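PDB 5EFZ: ethyl acetate hydrolase, which hydrolyses ethyl acetate to ethanol and acetate as part of the bacterial breakdown of short-chain methyl ketones such as 2-butanone. Local coordinates for residues G52-N55 and A56-N60; G112-G116 and P117-N121; F185-T188 and E189-E193. One frame throughout, in Å; residues are numbered along the deposited sequence.

How the contacts relate
Three local contacts, each within one continuous run of chain, illustrate how the chemistry of neighbouring side chains follows their place in an alpha/beta hydrolase. Contact 1 (52-60) is a surface loop between two sheet strands, held mainly by amides and hydroxyls. Contact 2 (112-121), partly buried in the loop leading to helix 124-139, is held by backbone turns with a small apolar patch. Contact 3 (185-193) is buried, a helix whose apolar rows meet other helices and the second subunit. Contacts 2 and 3 both touch helix 263-274, and their nearest atoms are about 9 Å apart; contact 1 lies on the other side of the chain's centre from contact 3.

Contact 1. Residues G52-N55 and A56-N60; sequences GALN and ADKSN
N55 and N60 carry the polar core of the surface loop that links strands 45-51 and 61-65 of the alpha/beta hydrolase sheet; a type I beta turn from N55 to K58 reverses the chain. Among the hydrogen bonds, K58 N on N55 O closes the turn at 3.1 Å. CG of N55 lies between its backbone N and carbonyl carbon (chi1 57°), which folds the amide back over the turn toward S59 N. There N55 OD1 takes S59 N on a lone pair at 2.8 Å, while N55 ND2 gives a bond to S59 OG at 3.0 Å, the hydroxyl tilted from the amide plane. N60 answers from the opposite direction. N60 OD1 receives N55 N at 2.8 Å, the donor standing above the carbonyl plane, and N60 ND2 serves A53 O and, beyond the loop, K90 O. The two side-chain amides are also stacked, planes 18° apart, with CG of N55 3.5 Å from CG of N60. Were N55 replaced by an alanine, S59 N would probably lose its acceptor, S59 OG a donor, and the N60 amide its stacking partner. Apolar contact comes from L54, whose CD1 rests on CG and CD of K58, an extended chain ending on F139 O. The same S59 OG that accepts from N55 ND2 donates a hydrogen bond to D57 OD1, 2.6 Å away, on the syn side but 28° out of the carboxylate plane.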
# COMPACT_ATOMS: atom_id res chain seq x y z
N GLY A 52 -38.27 -0.26 -1.39
CA GLY A 52 -39.11 -1.09 -2.25
C GLY A 52 -40.00 -2.02 -1.43
O GLY A 52 -39.78 -2.26 -0.23
N ALA A 53 -41.01 -2.54 -2.09
CA ALA A 53 -41.99 -3.40 -1.47
C ALA A 53 -41.71 -4.87 -1.78
O ALA A 53 -41.30 -5.20 -2.90
CB ALA A 53 -43.40 -3.02 -1.93
N LEU A 54 -41.96 -5.75 -0.81
CA LEU A 54 -41.93 -7.19 -1.06
C LEU A 54 -43.07 -7.63 -2.00
O LEU A 54 -44.18 -7.13 -1.86
CB LEU A 54 -42.06 -7.95 0.27
CG LEU A 54 -40.83 -7.94 1.18
CD1 LEU A 54 -41.25 -8.46 2.53
CD2 LEU A 54 -39.70 -8.82 0.56
N ASN A 55 -42.81 -8.56 -2.91
CA ASN A 55 -43.91 -9.06 -3.77
C ASN A 55 -44.76 -10.09 -3.03
O ASN A 55 -44.55 -10.31 -1.84
CB ASN A 55 -43.38 -9.63 -5.10
CG ASN A 55 -42.36 -10.75 -4.92
OD1 ASN A 55 -42.23 -11.33 -3.85
ND2 ASN A 55 -41.66 -11.10 -6.02
N ALA A 56 -45.71 -10.73 -3.72
CA ALA A 56 -46.69 -11.59 -3.06
C ALA A 56 -46.06 -12.71 -2.22
O ALA A 56 -46.56 -13.04 -1.16
CB ALA A 56 -47.63 -12.21 -4.09
N ASP A 57 -44.99 -13.31 -2.72
CA ASP A 57 -44.41 -14.44 -2.00
C ASP A 57 -43.02 -14.12 -1.46
O ASP A 57 -42.23 -15.01 -1.15
CB ASP A 57 -44.36 -15.68 -2.90
CG ASP A 57 -43.43 -15.50 -4.11
OD1 ASP A 57 -43.08 -14.34 -4.47
OD2 ASP A 57 -43.05 -16.54 -4.71
N LYS A 58 -42.75 -12.83 -1.30
CA LYS A 58 -41.46 -12.36 -0.75
C LYS A 58 -40.26 -12.98 -1.44
O LYS A 58 -39.29 -13.40 -0.77
CB LYS A 58 -41.41 -12.64 0.77
CG LYS A 58 -42.57 -11.98 1.52
CD LYS A 58 -42.45 -12.15 3.03
CE LYS A 58 -43.71 -11.61 3.73
NZ LYS A 58 -43.57 -11.69 5.21
N SER A 59 -40.33 -13.04 -2.78
CA SER A 59 -39.27 -13.65 -3.56
C SER A 59 -38.39 -12.61 -4.24
O SER A 59 -37.54 -12.97 -5.05
CB SER A 59 -39.86 -14.59 -4.63
OG SER A 59 -40.70 -13.90 -5.54
N ASN A 60 -38.60 -11.33 -3.91
CA ASN A 60 -37.81 -10.26 -4.53
C ASN A 60 -36.98 -9.47 -3.54
O ASN A 60 -36.67 -8.29 -3.76
CB ASN A 60 -38.72 -9.30 -5.31
CG ASN A 60 -39.67 -8.53 -4.39
OD1 ASN A 60 -40.04 -9.01 -3.33
ND2 ASN A 60 -40.09 -7.34 -4.81

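Contact 2. Residues G112-G116 and P117-N121; sequences GSLAG and PGFAN. With EDO (1,2-ethanediol), chain L.
L114 and F119 meet where the chain bends sharply, the aromatic ring presenting its edge to L114 O. That oxygen lies near the ring plane, with L114 O 3.3 Å from F119 CD1, while L114 CB packs against F119 CD1 at 4.1 Å. The ring edge is placed at L114 O because F119 CG lies trans to the backbone N (chi1 -159°). The leucine branches the other way: CG sits beside its own backbone N, and L114 CD2 is carried to A120, 3.9 Å from A120 CB and 3.6 Å from A120 N. One leucine thus serves two successive residues, with its CB at the ring and its CD2 at the alanine. The backbone sets up this meeting. G118 N binds A115 O at 2.8 Å and F119 N binds G116 O at 3.0 Å. Glycines permit the tight path: G116 has positive phi, and a CB on G118 would run into S113 O. S113 O and G118 O come within 3.3 Å of each other, two acceptors whose closeness is consistent with their both being bound by R39, NH2 to S113 O and NH1 to G118 O. F119 O accepts a hydrogen bond from O2 of a 1,2-ethanediol, probably from the crystallisation liquor, itself held by N264 and T268 of helix 263-274, which also meets the F119 side chain. Two overlapping turns, each closed by an i+3 to i bond, are the signature of a short 3-10 turn, here in the loop between strand 92-96 and helix 124-139 of the alpha/beta hydrolase fold.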
# COMPACT_ATOMS: atom_id res chain seq x y z
N GLY A 112 -24.38 -0.90 29.96
CA GLY A 112 -23.97 -2.10 30.68
C GLY A 112 -22.50 -2.41 30.43
O GLY A 112 -21.68 -1.51 30.23
N SER A 113 -22.15 -3.69 30.42
CA SER A 113 -20.74 -4.06 30.36
C SER A 113 -20.20 -3.95 28.92
O SER A 113 -19.01 -4.15 28.68
CB SER A 113 -20.54 -5.47 30.91
OG SER A 113 -21.21 -6.44 30.11
N LEU A 114 -21.08 -3.60 27.98
CA LEU A 114 -20.71 -3.51 26.57
C LEU A 114 -20.38 -2.08 26.13
O LEU A 114 -20.09 -1.83 24.96
CB LEU A 114 -21.85 -4.07 25.69
CG LEU A 114 -22.03 -5.59 25.69
CD1 LEU A 114 -23.37 -6.00 25.07
CD2 LEU A 114 -20.88 -6.24 24.93
N ALA A 115 -20.37 -1.14 27.07
CA ALA A 115 -20.16 0.26 26.70
C ALA A 115 -18.71 0.57 26.30
O ALA A 115 -17.77 0.11 26.96
CB ALA A 115 -20.59 1.17 27.90
N GLY A 116 -18.53 1.33 25.22
CA GLY A 116 -17.22 1.88 24.87
C GLY A 116 -16.18 0.78 24.70
O GLY A 116 -16.41 -0.16 23.92
N PRO A 117 -15.06 0.86 25.45
CA PRO A 117 -13.97 -0.12 25.40
C PRO A 117 -14.46 -1.50 25.79
O PRO A 117 -13.81 -2.49 25.46
CB PRO A 117 -12.96 0.38 26.46
CG PRO A 117 -13.36 1.75 26.78
CD PRO A 117 -14.81 1.89 26.48
N GLY A 118 -15.58 -1.57 26.51
CA GLY A 118 -16.14 -2.85 26.91
C GLY A 118 -16.85 -3.64 25.80
O GLY A 118 -17.20 -4.81 26.01
N PHE A 119 -17.07 -3.02 24.64
CA PHE A 119 -17.86 -3.68 23.57
C PHE A 119 -17.19 -4.98 23.13
O PHE A 119 -15.96 -5.09 23.11
CB PHE A 119 -18.06 -2.77 22.37
CG PHE A 119 -19.25 -3.18 21.49
CD1 PHE A 119 -20.55 -3.04 21.97
CD2 PHE A 119 -19.05 -3.71 20.21
CE1 PHE A 119 -21.67 -3.41 21.20
CE2 PHE A 119 -20.17 -4.07 19.39
CZ PHE A 119 -21.48 -3.93 19.89
N ALA A 120 -18.01 -5.97 22.81
CA ALA A 120 -17.50 -7.32 22.53
C ALA A 120 -16.81 -7.41 21.18
O ALA A 120 -17.00 -6.57 20.30
CB ALA A 120 -18.64 -8.35 22.60
N ASN A 121 -15.98 -8.44 21.02
CA ASN A 121 -15.40 -8.74 19.72
C ASN A 121 -16.47 -9.41 18.87
O ASN A 121 -16.92 -10.49 19.22
CB ASN A 121 -14.16 -9.63 19.88
CG ASN A 121 -13.00 -8.88 20.49
OD1 ASN A 121 -12.83 -7.68 20.26
ND2 ASN A 121 -12.19 -9.58 21.26
C1 EDO L . -14.61 -1.30 21.28
O1 EDO L . -13.75 -1.49 20.13
C2 EDO L . -14.52 -2.40 22.35
O2 EDO L . -13.95 -3.65 21.93

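Contact 3. Residues F185-T188 and E189-E193; sequences FLFT and EILIE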
# COMPACT_ATOMS: atom_id res chain seq x y z
N PHE A 185 -4.66 -8.53 6.81
CA PHE A 185 -4.63 -8.45 8.26
C PHE A 185 -3.58 -7.45 8.74
O PHE A 185 -3.84 -6.65 9.65
CB PHE A 185 -4.33 -9.83 8.85
CG PHE A 185 -4.42 -9.89 10.37
CD1 PHE A 185 -3.35 -9.48 11.17
CD2 PHE A 185 -5.55 -10.42 10.98
CE1 PHE A 185 -3.45 -9.54 12.58
CE2 PHE A 185 -5.63 -10.50 12.37
CZ PHE A 185 -4.59 -10.05 13.17
N LEU A 186 -2.40 -7.48 8.13
CA LEU A 186 -1.37 -6.47 8.46
C LEU A 186 -1.80 -5.03 8.15
O LEU A 186 -1.57 -4.10 8.95
CB LEU A 186 -0.09 -6.79 7.69
CG LEU A 186 1.03 -5.75 7.84
CD1 LEU A 186 1.60 -5.75 9.27
CD2 LEU A 186 2.14 -6.05 6.83
N PHE A 187 -2.40 -4.82 6.97
CA PHE A 187 -2.93 -3.51 6.64
C PHE A 187 -3.88 -3.00 7.72
O PHE A 187 -3.78 -1.87 8.19
CB PHE A 187 -3.66 -3.59 5.30
CG PHE A 187 -4.43 -2.35 4.94
CD1 PHE A 187 -3.87 -1.09 5.09
CD2 PHE A 187 -5.70 -2.45 4.35
CE1 PHE A 187 -4.60 0.08 4.70
CE2 PHE A 187 -6.43 -1.29 3.98
CZ PHE A 187 -5.87 -0.04 4.15
N THR A 188 -4.82 -3.85 8.11
CA THR A 188 -5.80 -3.43 9.11
C THR A 188 -5.14 -3.26 10.48
O THR A 188 -5.52 -2.38 11.23
CB THR A 188 -6.94 -4.42 9.17
OG1 THR A 188 -7.46 -4.58 7.82
CG2 THR A 188 -8.05 -3.84 10.08
N GLU A 189 -4.15 -4.08 10.79
CA GLU A 189 -3.38 -3.87 12.03
C GLU A 189 -2.73 -2.49 12.05
O GLU A 189 -2.74 -1.78 13.07
CB GLU A 189 -2.32 -4.94 12.21
CG GLU A 189 -1.42 -4.68 13.43
CD GLU A 189 -0.60 -5.90 13.82
OE1 GLU A 189 0.66 -5.84 13.78
OE2 GLU A 189 -1.22 -6.90 14.19
N ILE A 190 -2.14 -2.10 10.93
CA ILE A 190 -1.49 -0.80 10.84
C ILE A 190 -2.52 0.31 10.96
O ILE A 190 -2.28 1.33 11.59
CB ILE A 190 -0.69 -0.68 9.51
CG1 ILE A 190 0.53 -1.64 9.63
CG2 ILE A 190 -0.26 0.81 9.24
CD1 ILE A 190 1.31 -1.86 8.29
N LEU A 191 -3.69 0.10 10.34
CA LEU A 191 -4.81 1.07 10.48
C LEU A 191 -5.27 1.21 11.92
O LEU A 191 -5.62 2.32 12.37
CB LEU A 191 -6.00 0.65 9.64
CG LEU A 191 -5.96 0.85 8.13
CD1 LEU A 191 -7.22 0.17 7.53
CD2 LEU A 191 -5.89 2.35 7.78
N ILE A 192 -5.36 0.08 12.61
CA ILE A 192 -5.75 0.09 14.03
C ILE A 192 -4.71 0.86 14.85
O ILE A 192 -5.06 1.69 15.71
CB ILE A 192 -5.89 -1.34 14.58
CG1 ILE A 192 -7.17 -2.00 13.98
CG2 ILE A 192 -5.94 -1.35 16.12
CD1 ILE A 192 -7.25 -3.56 14.17
N GLU A 193 -3.44 0.59 14.60
CA GLU A 193 -2.41 1.23 15.42
C GLU A 193 -2.35 2.74 15.18
O GLU A 193 -1.94 3.49 16.07
CB GLU A 193 -1.05 0.56 15.18
CG GLU A 193 -1.05 -0.84 15.82
CD GLU A 193 0.17 -1.68 15.51
OE1 GLU A 193 0.97 -1.30 14.61
OE2 GLU A 193 0.32 -2.74 16.18
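F187 and L191, one helical turn apart, make a CH-pi contact: L191 CD1 sits over one face of the F187 ring, 3.9 Å from its centroid and 20° off the normal, displaced toward the rim near CZ. The phenylalanine CG points trans to its backbone N (chi1 172°), so that the ring projects outward with one face turned to L191, whose CG beside its own N brings CD1 onto that face. Next round the helix, L186 CG meets I190 CD1 at 3.9 Å. T188 CG2 and I192 CD1 touch more loosely at 4.2 Å, and E189 OE2 comes obliquely to F185 CE1. Beneath these pairs, successive i+4 to i bonds fix the spacing, from E189 N to F185 O at 2.8 Å through to I192 N on T188 O. T188 OG1 adds a side-chain bond to D184 O. In the second shell, W223 meets the F187 ring edge-to-face and F307 lies against it, while L222 touches I190 and L191. The second subunit supplies a K221 that forms salt bridges with both E189 and E193, and its T224, L225 and L222 pack on L186, F187 and I190. The F187 side chain lies about 7 Å from that of H334, an inferred active-site residue. Such i, i+4 packing is that of an alpha-helix, here helix 182-196 in the helical cap region between strands 170-174 and 296-300 of the alpha/beta hydrolase fold, and also part of the dimer interface.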